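Local coordinates for protein ATP-dependent DNA helicase (PDB 5V9X) that couples ATP hydrolysis to 3'-to-5' movement along single-stranded DNA and unwinds RNA:DNA hybrids as a bacterial helicase of the Lhr family, at residues 50-53 against 54-58; 67-70 against 71-75. All blocks are in the same frame, centred on the assembly; numbering follows the deposited sequence.

Interaction 1 (50-53 against 54-58). With ANP (phosphoaminophosphonic acid-adenylate ester), chain C.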
ATOM      1  N   PRO A  50     -22.226 -14.563  10.630  1.00 51.70           N
ATOM      2  CA  PRO A  50     -21.261 -15.477  11.267  1.00 53.72           C
ATOM      3  C   PRO A  50     -20.030 -14.784  11.827  1.00 55.73           C
ATOM      4  O   PRO A  50     -19.622 -15.075  12.959  1.00 62.24           O
ATOM      5  CB  PRO A  50     -20.911 -16.437  10.125  1.00 53.39           C
ATOM      6  CG  PRO A  50     -22.150 -16.496   9.311  1.00 52.55           C
ATOM      7  CD  PRO A  50     -22.759 -15.118   9.372  1.00 53.13           C
ATOM      8  N   ALA A  51     -19.431 -13.860  11.069  1.00 52.55           N
ATOM      9  CA  ALA A  51     -18.248 -13.160  11.557  1.00 50.37           C
ATOM     10  C   ALA A  51     -18.542 -12.377  12.830  1.00 53.42           C
ATOM     11  O   ALA A  51     -17.669 -12.256  13.695  1.00 58.78           O
ATOM     12  CB  ALA A  51     -17.701 -12.230  10.474  1.00 47.90           C
ATOM     13  N   GLN A  52     -19.757 -11.846  12.969  1.00 51.14           N
ATOM     14  CA  GLN A  52     -20.120 -11.146  14.197  1.00 50.08           C
ATOM     15  C   GLN A  52     -20.275 -12.118  15.361  1.00 49.93           C
ATOM     16  O   GLN A  52     -19.745 -11.882  16.454  1.00 47.33           O
ATOM     17  CB  GLN A  52     -21.409 -10.350  13.987  1.00 49.25           C
ATOM     18  CG  GLN A  52     -21.223  -9.082  13.177  1.00 51.18           C
ATOM     19  CD  GLN A  52     -22.539  -8.459  12.763  1.00 46.70           C
ATOM     20  OE1 GLN A  52     -23.550  -9.149  12.635  1.00 48.23           O
ATOM     21  NE2 GLN A  52     -22.534  -7.148  12.555  1.00 37.79           N
ATOM     22  N   ALA A  53     -21.002 -13.218  15.146  1.00 47.99           N
ATOM     23  CA  ALA A  53     -21.244 -14.177  16.219  1.00 53.23           C
ATOM     24  C   ALA A  53     -19.935 -14.746  16.754  1.00 59.25           C
ATOM     25  O   ALA A  53     -19.730 -14.824  17.971  1.00 61.31           O
ATOM     26  CB  ALA A  53     -22.158 -15.296  15.722  1.00 42.93           C
ATOM     27  N   ASP A  54     -19.032 -15.141  15.853  1.00 61.55           N
ATOM     28  CA  ASP A  54     -17.737 -15.663  16.278  1.00 62.50           C
ATOM     29  C   ASP A  54     -16.912 -14.586  16.972  1.00 64.48           C
ATOM     30  O   ASP A  54     -16.314 -14.829  18.026  1.00 67.77           O
ATOM     31  CB  ASP A  54     -16.976 -16.222  15.077  1.00 63.68           C
ATOM     32  CG  ASP A  54     -17.752 -17.286  14.330  1.00 66.19           C
ATOM     33  OD1 ASP A  54     -18.809 -17.721  14.832  1.00 66.78           O
ATOM     34  OD2 ASP A  54     -17.303 -17.681  13.234  1.00 67.45           O
ATOM     35  N   ALA A  55     -16.867 -13.383  16.389  1.00 62.26           N
ATOM     36  CA  ALA A  55     -16.036 -12.321  16.948  1.00 55.76           C
ATOM     37  C   ALA A  55     -16.527 -11.898  18.325  1.00 58.37           C
ATOM     38  O   ALA A  55     -15.721 -11.659  19.230  1.00 61.78           O
ATOM     39  CB  ALA A  55     -15.997 -11.120  16.004  1.00 47.21           C
ATOM     40  N   TRP A  56     -17.847 -11.797  18.504  1.00 57.27           N
ATOM     41  CA  TRP A  56     -18.381 -11.443  19.817  1.00 56.97           C
ATOM     42  C   TRP A  56     -17.991 -12.476  20.866  1.00 58.08           C
ATOM     43  O   TRP A  56     -17.691 -12.123  22.011  1.00 61.07           O
ATOM     44  CB  TRP A  56     -19.899 -11.300  19.751  1.00 57.38           C
ATOM     45  CG  TRP A  56     -20.364 -10.149  18.917  1.00 58.52           C
ATOM     46  CD1 TRP A  56     -19.676  -9.003  18.637  1.00 54.50           C
ATOM     47  CD2 TRP A  56     -21.621 -10.036  18.242  1.00 56.56           C
ATOM     48  NE1 TRP A  56     -20.431  -8.182  17.834  1.00 51.25           N
ATOM     49  CE2 TRP A  56     -21.628  -8.795  17.576  1.00 55.38           C
ATOM     50  CE3 TRP A  56     -22.742 -10.866  18.137  1.00 53.18           C
ATOM     51  CZ2 TRP A  56     -22.714  -8.363  16.817  1.00 55.95           C
ATOM     52  CZ3 TRP A  56     -23.815 -10.436  17.387  1.00 58.65           C
ATOM     53  CH2 TRP A  56     -23.795  -9.196  16.735  1.00 58.49           C
ATOM     54  N   SER A  57     -17.980 -13.757  20.489  1.00 57.87           N
ATOM     55  CA  SER A  57     -17.605 -14.802  21.436  1.00 58.70           C
ATOM     56  C   SER A  57     -16.153 -14.651  21.871  1.00 55.33           C
ATOM     57  O   SER A  57     -15.844 -14.666  23.068  1.00 56.73           O
ATOM     58  CB  SER A  57     -17.838 -16.178  20.816  1.00 62.55           C
ATOM     59  OG  SER A  57     -17.627 -17.202  21.772  1.00 71.71           O
ATOM     60  N   ALA A  58     -15.244 -14.498  20.906  1.00 48.90           N
ATOM     61  CA  ALA A  58     -13.829 -14.373  21.236  1.00 47.39           C
ATOM     62  C   ALA A  58     -13.541 -13.071  21.975  1.00 53.34           C
ATOM     63  O   ALA A  58     -12.780 -13.061  22.949  1.00 62.23           O
ATOM     64  CB  ALA A  58     -12.986 -14.466  19.966  1.00 43.98           C
TER
HETATM   65  PG  ANP C 901     -15.378  -3.517   4.956  1.00 36.69           P
HETATM   66  O1G ANP C 901     -15.300  -2.917   3.589  1.00 39.44           O
HETATM   67  O2G ANP C 901     -14.677  -2.562   5.996  1.00 40.02           O
HETATM   68  O3G ANP C 901     -14.657  -4.927   4.965  1.00 42.78           O
HETATM   69  PB  ANP C 901     -17.165  -4.309   6.914  1.00 39.13           P
HETATM   70  O1B ANP C 901     -16.353  -3.454   7.929  1.00 32.32           O
HETATM   71  O2B ANP C 901     -16.698  -5.723   6.954  1.00 41.01           O
HETATM   72  N3B ANP C 901     -17.005  -3.695   5.368  1.00 41.66           N
HETATM   73  PA  ANP C 901     -19.330  -2.899   7.749  1.00 36.67           P
HETATM   74  O1A ANP C 901     -18.816  -1.716   7.015  1.00 33.77           O
HETATM   75  O2A ANP C 901     -19.108  -2.833   9.259  1.00 34.89           O
HETATM   76  O3A ANP C 901     -18.670  -4.266   7.291  1.00 46.66           O
HETATM   77  O5' ANP C 901     -20.866  -3.103   7.429  1.00 37.70           O
HETATM   78  C5' ANP C 901     -21.467  -3.210   6.095  1.00 39.97           C
HETATM   79  C4' ANP C 901     -22.845  -2.595   6.128  1.00 45.08           C
HETATM   80  O4' ANP C 901     -23.805  -3.527   6.691  1.00 48.59           O
HETATM   81  C3' ANP C 901     -22.938  -1.358   7.011  1.00 50.30           C
HETATM   82  O3' ANP C 901     -24.002  -0.537   6.554  1.00 50.70           O
HETATM   83  C2' ANP C 901     -23.301  -1.955   8.371  1.00 59.16           C
HETATM   84  O2' ANP C 901     -23.675  -0.974   9.351  1.00 69.97           O
HETATM   85  C1' ANP C 901     -24.292  -3.037   7.933  1.00 53.00           C
HETATM   86  N9  ANP C 901     -24.436  -4.183   8.837  1.00 47.94           N
HETATM   87  C8  ANP C 901     -23.663  -4.524   9.916  1.00 47.35           C
HETATM   88  N7  ANP C 901     -24.039  -5.630  10.515  1.00 43.99           N
HETATM   89  C5  ANP C 901     -25.145  -6.038   9.787  1.00 47.08           C
HETATM   90  C6  ANP C 901     -26.007  -7.144   9.911  1.00 49.31           C
HETATM   91  N6  ANP C 901     -25.881  -8.078  10.855  1.00 48.30           N
HETATM   92  N1  ANP C 901     -27.018  -7.256   9.017  1.00 46.62           N
HETATM   93  C2  ANP C 901     -27.145  -6.324   8.068  1.00 42.83           C
HETATM   94  N3  ANP C 901     -26.395  -5.239   7.855  1.00 46.05           N
HETATM   95  C4  ANP C 901     -25.404  -5.155   8.751  1.00 46.72           C
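Gln52 and Trp56, one turn apart on the helix 50-60, adopt nearly the same first torsion: each CG stands anti to its own carbonyl carbon (chi1 -75° and -67°), and the two side chains run side by side in the same direction. Their contact shows how a single residue can serve helix packing with its root and base recognition with its tip. The CB of Gln52 lies over the face of the indole, 3.8 Å from the centroid of the six-membered ring, a CH-pi contact. Over that ring system also sits the carbonyl oxygen of Gln52, 3.1 Å from CG of Trp56, while the same oxygen accepts the backbone N-H of Trp56. The bond from Trp56 N to Gln52 O, at 2.8 Å, belongs to the regular i to i+4 series of the helix, in which Asp54 N also reaches Pro50 O.

The extended chain beyond CG carries the carboxamide of Gln52 out to the adenine of the bound nucleotide analogue; the amide plane lies 21° from that of the indole. Gln52 OE1 accepts from N6 of the analogue at 3.1 Å, and Gln52 NE2 donates to its N7 at 3.0 Å. The amide's orientation is further fixed by the chain itself, because OE1 also takes the backbone N-H of Thr49 and NE2 probably gives to the carbonyl of Gly74. Trp56, for its part, donates NE1 to the carbonyl of Leu77 and meets Phe33 and Phe41 edge-to-face.

A donor and an acceptor set side by side thus read the N6 and N7 edge of adenine, as the Q-motif glutamine does in DEAD-box and related helicases, and the pairing is consistent with selection of ATP over GTP.

Interaction 2 (67-70 against 71-75). With ANP (phosphoaminophosphonic acid-adenylate ester), chain C.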
ATOM      1  N   VAL A  67     -10.454 -10.578  12.861  1.00 52.35           N
ATOM      2  CA  VAL A  67     -11.665 -10.932  12.132  1.00 49.97           C
ATOM      3  C   VAL A  67     -11.362 -10.874  10.641  1.00 49.57           C
ATOM      4  O   VAL A  67     -10.951  -9.831  10.120  1.00 44.21           O
ATOM      5  CB  VAL A  67     -12.833 -10.005  12.504  1.00 47.65           C
ATOM      6  CG1 VAL A  67     -14.119 -10.479  11.847  1.00 42.82           C
ATOM      7  CG2 VAL A  67     -12.989  -9.938  14.020  1.00 47.37           C
ATOM      8  N   ILE A  68     -11.561 -11.995   9.956  1.00 53.92           N
ATOM      9  CA  ILE A  68     -11.283 -12.120   8.529  1.00 54.61           C
ATOM     10  C   ILE A  68     -12.599 -12.488   7.860  1.00 60.31           C
ATOM     11  O   ILE A  68     -13.056 -13.635   7.952  1.00 69.82           O
ATOM     12  CB  ILE A  68     -10.199 -13.162   8.240  1.00 53.79           C
ATOM     13  CG1 ILE A  68      -8.937 -12.854   9.049  1.00 53.78           C
ATOM     14  CG2 ILE A  68      -9.887 -13.209   6.752  1.00 52.92           C
ATOM     15  CD1 ILE A  68      -7.909 -13.961   9.007  1.00 55.81           C
ATOM     16  N   ALA A  69     -13.213 -11.525   7.181  1.00 54.97           N
ATOM     17  CA  ALA A  69     -14.507 -11.726   6.545  1.00 53.28           C
ATOM     18  C   ALA A  69     -14.640 -10.723   5.410  1.00 55.57           C
ATOM     19  O   ALA A  69     -14.004  -9.664   5.442  1.00 53.76           O
ATOM     20  CB  ALA A  69     -15.654 -11.564   7.554  1.00 52.92           C
ATOM     21  N   PRO A  70     -15.463 -11.025   4.391  1.00 53.99           N
ATOM     22  CA  PRO A  70     -15.591 -10.112   3.244  1.00 53.74           C
ATOM     23  C   PRO A  70     -16.145  -8.739   3.600  1.00 52.22           C
ATOM     24  O   PRO A  70     -16.462  -8.465   4.761  1.00 51.35           O
ATOM     25  CB  PRO A  70     -16.539 -10.868   2.304  1.00 53.41           C
ATOM     26  CG  PRO A  70     -17.246 -11.857   3.168  1.00 47.80           C
ATOM     27  CD  PRO A  70     -16.249 -12.256   4.205  1.00 44.92           C
ATOM     28  N   THR A  71     -16.279  -7.871   2.592  1.00 55.55           N
ATOM     29  CA  THR A  71     -16.614  -6.473   2.851  1.00 61.18           C
ATOM     30  C   THR A  71     -18.045  -6.304   3.345  1.00 74.21           C
ATOM     31  O   THR A  71     -18.340  -5.342   4.063  1.00 76.51           O
ATOM     32  CB  THR A  71     -16.382  -5.635   1.594  1.00 55.96           C
ATOM     33  OG1 THR A  71     -16.999  -6.273   0.469  1.00 53.22           O
ATOM     34  CG2 THR A  71     -14.890  -5.475   1.328  1.00 55.78           C
ATOM     35  N   GLY A  72     -18.944  -7.212   2.979  1.00 87.19           N
ATOM     36  CA  GLY A  72     -20.309  -7.139   3.459  1.00 90.20           C
ATOM     37  C   GLY A  72     -20.570  -8.072   4.621  1.00 91.64           C
ATOM     38  O   GLY A  72     -21.417  -8.966   4.530  1.00 97.81           O
ATOM     39  N   SER A  73     -19.850  -7.874   5.728  1.00 81.75           N
ATOM     40  CA  SER A  73     -19.954  -8.761   6.879  1.00 73.44           C
ATOM     41  C   SER A  73     -20.255  -8.054   8.193  1.00 71.06           C
ATOM     42  O   SER A  73     -20.591  -8.735   9.169  1.00 71.43           O
ATOM     43  CB  SER A  73     -18.661  -9.572   7.048  1.00 71.59           C
ATOM     44  OG  SER A  73     -18.320 -10.242   5.848  1.00 74.47           O
ATOM     45  N   GLY A  74     -20.151  -6.730   8.255  1.00 65.03           N
ATOM     46  CA  GLY A  74     -20.404  -6.019   9.491  1.00 60.44           C
ATOM     47  C   GLY A  74     -19.293  -6.187  10.503  1.00 57.07           C
ATOM     48  O   GLY A  74     -19.552  -6.467  11.678  1.00 56.35           O
ATOM     49  N   LYS A  75     -18.045  -6.032  10.059  1.00 50.58           N
ATOM     50  CA  LYS A  75     -16.914  -6.174  10.966  1.00 44.87           C
ATOM     51  C   LYS A  75     -16.808  -5.007  11.939  1.00 44.52           C
ATOM     52  O   LYS A  75     -16.193  -5.158  13.000  1.00 50.34           O
ATOM     53  CB  LYS A  75     -15.620  -6.329  10.167  1.00 39.71           C
ATOM     54  CG  LYS A  75     -15.576  -7.593   9.315  1.00 35.99           C
ATOM     55  CD  LYS A  75     -14.181  -7.851   8.758  1.00 38.90           C
ATOM     56  CE  LYS A  75     -13.806  -6.855   7.672  1.00 36.14           C
ATOM     57  NZ  LYS A  75     -14.627  -7.046   6.444  1.00 31.93           N
TER
HETATM   58  PG  ANP C 901     -15.378  -3.517   4.956  1.00 36.69           P
HETATM   59  O1G ANP C 901     -15.300  -2.917   3.589  1.00 39.44           O
HETATM   60  O2G ANP C 901     -14.677  -2.562   5.996  1.00 40.02           O
HETATM   61  O3G ANP C 901     -14.657  -4.927   4.965  1.00 42.78           O
HETATM   62  PB  ANP C 901     -17.165  -4.309   6.914  1.00 39.13           P
HETATM   63  O1B ANP C 901     -16.353  -3.454   7.929  1.00 32.32           O
HETATM   64  O2B ANP C 901     -16.698  -5.723   6.954  1.00 41.01           O
HETATM   65  N3B ANP C 901     -17.005  -3.695   5.368  1.00 41.66           N
HETATM   66  PA  ANP C 901     -19.330  -2.899   7.749  1.00 36.67           P
HETATM   67  O1A ANP C 901     -18.816  -1.716   7.015  1.00 33.77           O
HETATM   68  O2A ANP C 901     -19.108  -2.833   9.259  1.00 34.89           O
HETATM   69  O3A ANP C 901     -18.670  -4.266   7.291  1.00 46.66           O
HETATM   70  O5' ANP C 901     -20.866  -3.103   7.429  1.00 37.70           O
HETATM   71  C5' ANP C 901     -21.467  -3.210   6.095  1.00 39.97           C
HETATM   72  C4' ANP C 901     -22.845  -2.595   6.128  1.00 45.08           C
HETATM   73  O4' ANP C 901     -23.805  -3.527   6.691  1.00 48.59           O
HETATM   74  C3' ANP C 901     -22.938  -1.358   7.011  1.00 50.30           C
HETATM   75  O3' ANP C 901     -24.002  -0.537   6.554  1.00 50.70           O
HETATM   76  C2' ANP C 901     -23.301  -1.955   8.371  1.00 59.16           C
HETATM   77  O2' ANP C 901     -23.675  -0.974   9.351  1.00 69.97           O
HETATM   78  C1' ANP C 901     -24.292  -3.037   7.933  1.00 53.00           C
HETATM   79  N9  ANP C 901     -24.436  -4.183   8.837  1.00 47.94           N
HETATM   80  C8  ANP C 901     -23.663  -4.524   9.916  1.00 47.35           C
HETATM   81  N7  ANP C 901     -24.039  -5.630  10.515  1.00 43.99           N
HETATM   82  C5  ANP C 901     -25.145  -6.038   9.787  1.00 47.08           C
HETATM   83  C6  ANP C 901     -26.007  -7.144   9.911  1.00 49.31           C
HETATM   84  N6  ANP C 901     -25.881  -8.078  10.855  1.00 48.30           N
HETATM   85  N1  ANP C 901     -27.018  -7.256   9.017  1.00 46.62           N
HETATM   86  C2  ANP C 901     -27.145  -6.324   8.068  1.00 42.83           C
HETATM   87  N3  ANP C 901     -26.395  -5.239   7.855  1.00 46.05           N
HETATM   88  C4  ANP C 901     -25.404  -5.155   8.751  1.00 46.72           C
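The phosphate-binding loop between strand 64-68 and helix 75-88 folds back on itself here: Lys75, at the start of the helix, reaches back across the loop to Val67 and Ala69. The aliphatic part of Lys75 slides past Val67 in the opposite direction, with Lys75 CD 4.1 Å from Val67 CG1. Bends at chi3 and chi4 (-71° and -68°) then bring Lys75 NZ to Ala69 O, to which it donates at 2.9 Å from well above the carbonyl plane. Lys75 NZ also bonds to O2B (2.5 Å) and O3G (2.6 Å) of the analogue, so that its charge bridges the beta and gamma groups.

Ser73 closes the turn a second way: its OG gives a hydrogen bond to Pro70 O at 2.8 Å, again above the carbonyl plane, and lies beside CG and CD of the proline ring. The backbone N-H groups of Gly74 and Lys75 add weak bonds to the bridging oxygen O3A.

Strand, glycine-containing loop and helix, with a lysine held between loop carbonyl and phosphates, fit the Walker A motif, or P-loop, as in the RecA-like core of related helicases.

From the N terminus, past helix 35-44, the chain enters helix 50-60, where interaction 1 closes a single helical turn, and then runs through strand 64-68 into interaction 2, which closes the loop before helix 75-88. The two neither nest nor cross; they follow in series, their centres 11 Å apart. Where they meet, Ala51 packs on Ala69 and Ala55 on Val67, seating the helix against the strand of the first parallel sheet. Both grasp one nucleotide analogue from different ends: residues 50-58 at the adenine, residues 67-75 at the phosphates. Asp390, Arg415 and His418 add further bonds to it.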